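Putative streptothricin acetyltransferase (Bacillus anthracis, PDB 3PP9) probably acetylates streptothricin-type antibiotics, transferring the acetyl group of acetyl coenzyme A as a GNAT-family enzyme. Local coordinates at residues A[7-12]-A[78-83]. Sequence-based numbering, arbitrary orientation.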
loop_
_atom_site.group_PDB
_atom_site.type_symbol
_atom_site.label_atom_id
_atom_site.label_comp_id
_atom_site.label_asym_id
_atom_site.label_seq_id
_atom_site.Cartn_x
_atom_site.Cartn_y
_atom_site.Cartn_z
ATOM N N LEU A 7 -27.020 -2.389 17.897
ATOM C CA LEU A 7 -26.986 -3.573 17.028
ATOM C C LEU A 7 -25.969 -3.354 15.921
ATOM O O LEU A 7 -25.968 -2.306 15.304
ATOM C CB LEU A 7 -28.353 -3.843 16.366
ATOM C CG LEU A 7 -28.320 -4.916 15.243
ATOM C CD1 LEU A 7 -27.933 -6.273 15.792
ATOM C CD2 LEU A 7 -29.627 -4.990 14.465
ATOM N N ILE A 8 -25.110 -4.342 15.687
ATOM C CA ILE A 8 -24.145 -4.310 14.602
ATOM C C ILE A 8 -24.568 -5.421 13.628
ATOM O O ILE A 8 -24.712 -6.607 14.021
ATOM C CB ILE A 8 -22.690 -4.599 15.043
ATOM C CG1 ILE A 8 -22.192 -3.583 16.089
ATOM C CG2 ILE A 8 -21.795 -4.661 13.819
ATOM C CD1 ILE A 8 -22.114 -2.188 15.620
ATOM N N ARG A 9 -24.826 -5.063 12.373
ATOM C CA ARG A 9 -25.189 -6.088 11.383
ATOM C C ARG A 9 -24.728 -5.704 9.990
ATOM O O ARG A 9 -24.405 -4.569 9.729
ATOM C CB ARG A 9 -26.689 -6.390 11.318
ATOM C CG ARG A 9 -27.599 -5.234 10.886
ATOM C CD ARG A 9 -28.972 -5.780 10.426
ATOM N NE ARG A 9 -29.879 -4.701 10.082
ATOM C CZ ARG A 9 -29.863 -4.028 8.933
ATOM N NH1 ARG A 9 -28.939 -4.254 8.016
ATOM N NH2 ARG A 9 -30.747 -3.052 8.727
ATOM N N GLU A 10 -24.699 -6.686 9.104
ATOM C CA GLU A 10 -24.281 -6.487 7.727
ATOM C C GLU A 10 -25.240 -5.560 6.977
ATOM O O GLU A 10 -26.491 -5.675 7.097
ATOM C CB GLU A 10 -24.179 -7.843 7.010
ATOM C CG GLU A 10 -23.712 -7.781 5.566
ATOM C CD GLU A 10 -23.581 -9.184 4.945
ATOM O OE1 GLU A 10 -23.793 -10.178 5.652
ATOM O OE2 GLU A 10 -23.230 -9.273 3.753
ATOM N N LEU A 11 -24.650 -4.666 6.198
ATOM C CA LEU A 11 -25.397 -3.716 5.372
ATOM C C LEU A 11 -26.227 -4.483 4.335
ATOM O O LEU A 11 -25.758 -5.466 3.751
ATOM C CB LEU A 11 -24.427 -2.791 4.632
ATOM C CG LEU A 11 -25.059 -1.704 3.757
ATOM C CD1 LEU A 11 -25.704 -0.684 4.624
ATOM C CD2 LEU A 11 -23.981 -1.065 2.905
ATOM N N GLU A 12 -27.445 -3.990 4.089
ATOM C CA GLU A 12 -28.393 -4.574 3.125
ATOM C C GLU A 12 -28.765 -3.524 2.097
ATOM O O GLU A 12 -28.722 -2.332 2.371
ATOM C CB GLU A 12 -29.672 -5.023 3.867
ATOM C CG GLU A 12 -29.434 -6.117 4.913
ATOM C CD GLU A 12 -30.631 -6.393 5.835
ATOM O OE1 GLU A 12 -31.734 -5.813 5.645
ATOM O OE2 GLU A 12 -30.442 -7.198 6.774
ATOM N N ILE A 78 -19.694 -4.421 4.491
ATOM C CA ILE A 78 -19.904 -3.269 5.373
ATOM C C ILE A 78 -20.797 -3.697 6.542
ATOM O O ILE A 78 -21.797 -4.418 6.346
ATOM C CB ILE A 78 -20.531 -2.051 4.665
ATOM C CG1 ILE A 78 -19.498 -1.462 3.716
ATOM C CG2 ILE A 78 -20.978 -1.000 5.678
ATOM C CD1 ILE A 78 -19.995 -0.302 2.832
ATOM N N TYR A 79 -20.385 -3.338 7.753
ATOM C CA TYR A 79 -21.229 -3.563 8.920
ATOM C C TYR A 79 -21.664 -2.195 9.394
ATOM O O TYR A 79 -20.867 -1.260 9.401
ATOM C CB TYR A 79 -20.536 -4.293 10.052
ATOM C CG TYR A 79 -20.254 -5.734 9.760
ATOM C CD1 TYR A 79 -21.236 -6.692 9.933
ATOM C CD2 TYR A 79 -19.004 -6.147 9.351
ATOM C CE1 TYR A 79 -20.992 -8.032 9.659
ATOM C CE2 TYR A 79 -18.745 -7.481 9.105
ATOM C CZ TYR A 79 -19.735 -8.411 9.262
ATOM O OH TYR A 79 -19.469 -9.754 9.010
ATOM N N ILE A 80 -22.931 -2.080 9.767
ATOM C CA ILE A 80 -23.477 -0.838 10.299
ATOM C C ILE A 80 -23.828 -0.980 11.774
ATOM O O ILE A 80 -24.185 -2.058 12.243
ATOM C CB ILE A 80 -24.751 -0.340 9.523
ATOM C CG1 ILE A 80 -25.842 -1.430 9.432
ATOM C CG2 ILE A 80 -24.354 0.130 8.128
ATOM C CD1 ILE A 80 -27.177 -0.995 8.760
ATOM N N ALA A 81 -23.710 0.123 12.504
ATOM C CA ALA A 81 -24.068 0.197 13.898
ATOM C C ALA A 81 -25.407 0.932 13.991
ATOM O O ALA A 81 -25.525 2.087 13.559
ATOM C CB ALA A 81 -23.001 0.975 14.677
ATOM N N LEU A 82 -26.403 0.285 14.584
ATOM C CA LEU A 82 -27.735 0.839 14.741
ATOM C C LEU A 82 -28.067 1.090 16.200
ATOM O O LEU A 82 -27.942 0.193 17.036
ATOM C CB LEU A 82 -28.769 -0.157 14.182
ATOM C CG LEU A 82 -28.733 -0.286 12.662
ATOM C CD1 LEU A 82 -29.245 -1.660 12.228
ATOM C CD2 LEU A 82 -29.535 0.847 12.053
ATOM N N LEU A 83 -28.554 2.297 16.477
ATOM C CA LEU A 83 -28.972 2.693 17.818
ATOM C C LEU A 83 -30.238 3.524 17.629
ATOM O O LEU A 83 -30.265 4.418 16.796
ATOM C CB LEU A 83 -27.906 3.542 18.513
ATOM C CG LEU A 83 -28.242 3.749 19.990
ATOM C CD1 LEU A 83 -28.198 2.427 20.746
ATOM C CD2 LEU A 83 -27.311 4.750 20.637
#
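The guanidinium of Arg-9 has CD1 of Ile-80 over one face, 3.8 Å from its NH1, while CD1 of Leu-82 meets NE obliquely. In the guanidinium plane a bent hydrogen bond runs from NH1 of Arg-9 to O of Glu-10 (3.0 Å). NH1 also forms a salt bridge with Asp-15; Glu-12 adds a longer, purely electrostatic attraction. A long arginine suits this partly exposed place because its flat end can rest on aliphatic groups while its charge lies near Asp-15 and Glu-12. The Tyr-79 ring, on the other face of the sheet, receives the Arg-9 carbonyl carbon at its edge and the Glu-10 N obliquely, and its CE1 lies alongside CB of Glu-10. On that face CD1 of Ile-8 presses on CB of the small Ala-81 at 3.4 Å, tighter than usual van der Waals contact; CG1 beside the backbone N (chi1 -59°) and a turned chi2 bring it there. Helix 117-131 packs against Ile-8, Tyr-79 and Ala-81. Past the strand end, Leu-11 lays its CB beside CB of Ile-78 (4.0 Å), and its CD1 meets CG2 of Ile-80, the two side chains crossing at about a right angle in a buried aliphatic cluster. Leu-7 and Arg-9 each exchange two backbone hydrogen bonds with Leu-82 and Ile-80 respectively, and Leu-11 N to Ile-78 O (2.9 Å) continues the ladder. This is the antiparallel pairing of the N-terminal edge strand with its neighbour in the mixed sheet of the GNAT fold.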